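Local coordinates for acetylxylan esterase / glucomannan deacetylase (Cellvibrio japonicus, PDB 2W9X) that removes acetyl groups from plant cell wall polysaccharides, hydrolysing the esters of acetylated glucomannan, which it strongly prefers, and of xylan, at the interface of chains A and B. Numbering follows the deposited sequence. Chains: chain A/B, Putative acetyl xylan esterase.

The interface of chains A and B. Residues chain A 354-357; chain B 354-357.
A:Lys357 and B:Gln355 pair through their backbones in a short antiparallel beta bridge, centred on A:Lys356 and B:Lys356, where the tails that follow helix 339-354 of two CE2 esterases meet about a two-fold axis. The centre of the contact lies about 29 Å from the nucleophile A:Ser151; the structure alone does not show whether the pair forms in solution. A:Lys357 N donates to B:Gln355 O at 2.7 Å, and B:Lys357 N returns the bond to A:Gln355 O, also at 2.7 Å. From this bridge the side chain of A:Lys357 reaches across the partner. Its CB lies against B:Gln355 O and CA; CG touches B:Lys357 CG at 3.6 Å, where the two lysine chains cross obliquely on the axis. CE then passes B:Gln354 O, and the terminal amine NZ donates to that carbonyl at 2.9 Å, 21° from its plane. This oxygen belongs to the last residue of the partner's helix, and the C-terminal end of that helix would probably favour a positive charge on the amine. B:Lys357, bent at chi2 and chi3, takes a different path to the equivalent carbonyl: its CE comes to 3.3 Å of A:Gln354 O, while its NZ stays 3.5 Å from that oxygen. The A:Gln355 side chain folds back at chi2 (-47°), bringing its amide NE2 to B:Lys357 O at 2.8 Å; the donor stands above the carbonyl plane, 50° out of it.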
ATOM      1  N   GLN A 354       8.576   9.933   4.263  1.00 41.60           N
ATOM      2  CA  GLN A 354       9.576   9.799   5.328  1.00 42.69           C
ATOM      3  C   GLN A 354       9.637   8.394   5.924  1.00 42.86           C
ATOM      4  O   GLN A 354      10.635   8.024   6.533  1.00 42.16           O
ATOM      5  CB  GLN A 354       9.321  10.821   6.448  1.00 43.03           C
ATOM      6  CG  GLN A 354       9.581  12.279   6.053  1.00 43.89           C
ATOM      7  CD  GLN A 354       9.364  13.265   7.200  1.00 44.60           C
ATOM      8  OE1 GLN A 354       8.826  12.918   8.256  1.00 46.67           O
ATOM      9  NE2 GLN A 354       9.776  14.509   6.984  1.00 47.27           N
ATOM     10  N   GLN A 355       8.560   7.619   5.774  1.00 43.51           N
ATOM     11  CA  GLN A 355       8.530   6.239   6.275  1.00 44.32           C
ATOM     12  C   GLN A 355       9.040   5.224   5.242  1.00 44.16           C
ATOM     13  O   GLN A 355       9.192   4.056   5.552  1.00 44.29           O
ATOM     14  CB  GLN A 355       7.118   5.836   6.735  1.00 44.72           C
ATOM     15  CG  GLN A 355       6.468   6.744   7.779  1.00 47.72           C
ATOM     16  CD  GLN A 355       7.389   7.091   8.957  1.00 52.00           C
ATOM     17  OE1 GLN A 355       7.691   8.268   9.186  1.00 55.12           O
ATOM     18  NE2 GLN A 355       7.840   6.071   9.700  1.00 52.65           N
ATOM     19  N   LYS A 356       9.297   5.668   4.019  1.00 44.58           N
ATOM     20  CA  LYS A 356       9.767   4.759   2.977  1.00 45.38           C
ATOM     21  C   LYS A 356      11.310   4.711   2.870  1.00 46.43           C
ATOM     22  O   LYS A 356      11.922   5.621   2.317  1.00 46.52           O
ATOM     23  CB  LYS A 356       9.126   5.123   1.629  1.00 45.12           C
ATOM     24  CG  LYS A 356       7.592   5.070   1.616  1.00 44.65           C
ATOM     25  CD  LYS A 356       6.995   5.307   0.213  1.00 44.37           C
ATOM     26  CE  LYS A 356       7.138   4.084  -0.728  1.00 42.54           C
ATOM     27  NZ  LYS A 356       6.364   2.861  -0.283  1.00 41.84           N
ATOM     28  N   LYS A 357      11.922   3.650   3.400  1.00 47.74           N
ATOM     29  CA  LYS A 357      13.381   3.454   3.314  1.00 49.36           C
ATOM     30  C   LYS A 357      13.895   3.428   1.878  1.00 50.28           C
ATOM     31  O   LYS A 357      13.317   2.766   1.017  1.00 50.89           O
ATOM     32  CB  LYS A 357      13.807   2.151   3.988  1.00 49.33           C
ATOM     33  CG  LYS A 357      13.964   2.216   5.477  1.00 49.85           C
ATOM     34  CD  LYS A 357      14.594   0.939   6.008  1.00 51.85           C
ATOM     35  CE  LYS A 357      14.071   0.618   7.410  1.00 53.01           C
ATOM     36  NZ  LYS A 357      14.389  -0.788   7.793  1.00 54.39           N
TER
ATOM     37  N   GLN B 354      10.878  -4.558   5.135  1.00 39.88           N
ATOM     38  CA  GLN B 354      12.185  -3.936   5.310  1.00 41.82           C
ATOM     39  C   GLN B 354      12.206  -2.480   4.872  1.00 42.14           C
ATOM     40  O   GLN B 354      13.012  -1.707   5.368  1.00 42.45           O
ATOM     41  CB  GLN B 354      13.269  -4.713   4.539  1.00 41.63           C
ATOM     42  CG  GLN B 354      13.799  -5.941   5.291  1.00 42.95           C
ATOM     43  CD  GLN B 354      14.772  -6.797   4.466  1.00 43.59           C
ATOM     44  OE1 GLN B 354      14.953  -6.590   3.258  1.00 47.01           O
ATOM     45  NE2 GLN B 354      15.383  -7.777   5.119  1.00 45.30           N
ATOM     46  N   GLN B 355      11.333  -2.107   3.941  1.00 42.46           N
ATOM     47  CA  GLN B 355      11.356  -0.759   3.389  1.00 43.62           C
ATOM     48  C   GLN B 355      10.503   0.217   4.197  1.00 43.23           C
ATOM     49  O   GLN B 355      10.439   1.394   3.868  1.00 43.39           O
ATOM     50  CB  GLN B 355      10.938  -0.747   1.904  1.00 43.84           C
ATOM     51  CG  GLN B 355      11.890  -1.500   0.928  1.00 47.55           C
ATOM     52  CD  GLN B 355      13.378  -1.218   1.170  1.00 52.29           C
ATOM     53  OE1 GLN B 355      14.081  -2.032   1.772  1.00 53.40           O
ATOM     54  NE2 GLN B 355      13.858  -0.063   0.698  1.00 54.50           N
ATOM     55  N   LYS B 356       9.876  -0.273   5.262  1.00 43.43           N
ATOM     56  CA  LYS B 356       8.904   0.511   6.024  1.00 44.08           C
ATOM     57  C   LYS B 356       9.498   0.977   7.350  1.00 44.88           C
ATOM     58  O   LYS B 356       9.569   0.211   8.313  1.00 44.80           O
ATOM     59  CB  LYS B 356       7.606  -0.289   6.247  1.00 43.54           C
ATOM     60  CG  LYS B 356       6.828  -0.616   4.953  1.00 43.75           C
ATOM     61  CD  LYS B 356       5.434  -1.197   5.231  1.00 43.60           C
ATOM     62  CE  LYS B 356       4.410  -0.126   5.697  1.00 43.27           C
ATOM     63  NZ  LYS B 356       4.105   0.939   4.695  1.00 43.25           N
ATOM     64  N   LYS B 357       9.937   2.233   7.385  1.00 46.55           N
ATOM     65  CA  LYS B 357      10.529   2.820   8.594  1.00 48.09           C
ATOM     66  C   LYS B 357       9.563   2.807   9.767  1.00 48.79           C
ATOM     67  O   LYS B 357       8.446   3.328   9.667  1.00 49.19           O
ATOM     68  CB  LYS B 357      11.029   4.247   8.331  1.00 48.46           C
ATOM     69  CG  LYS B 357      12.497   4.310   7.958  1.00 50.07           C
ATOM     70  CD  LYS B 357      12.772   5.309   6.841  1.00 52.51           C
ATOM     71  CE  LYS B 357      13.435   6.571   7.340  1.00 53.58           C
ATOM     72  NZ  LYS B 357      14.059   7.272   6.173  1.00 55.69           N
TER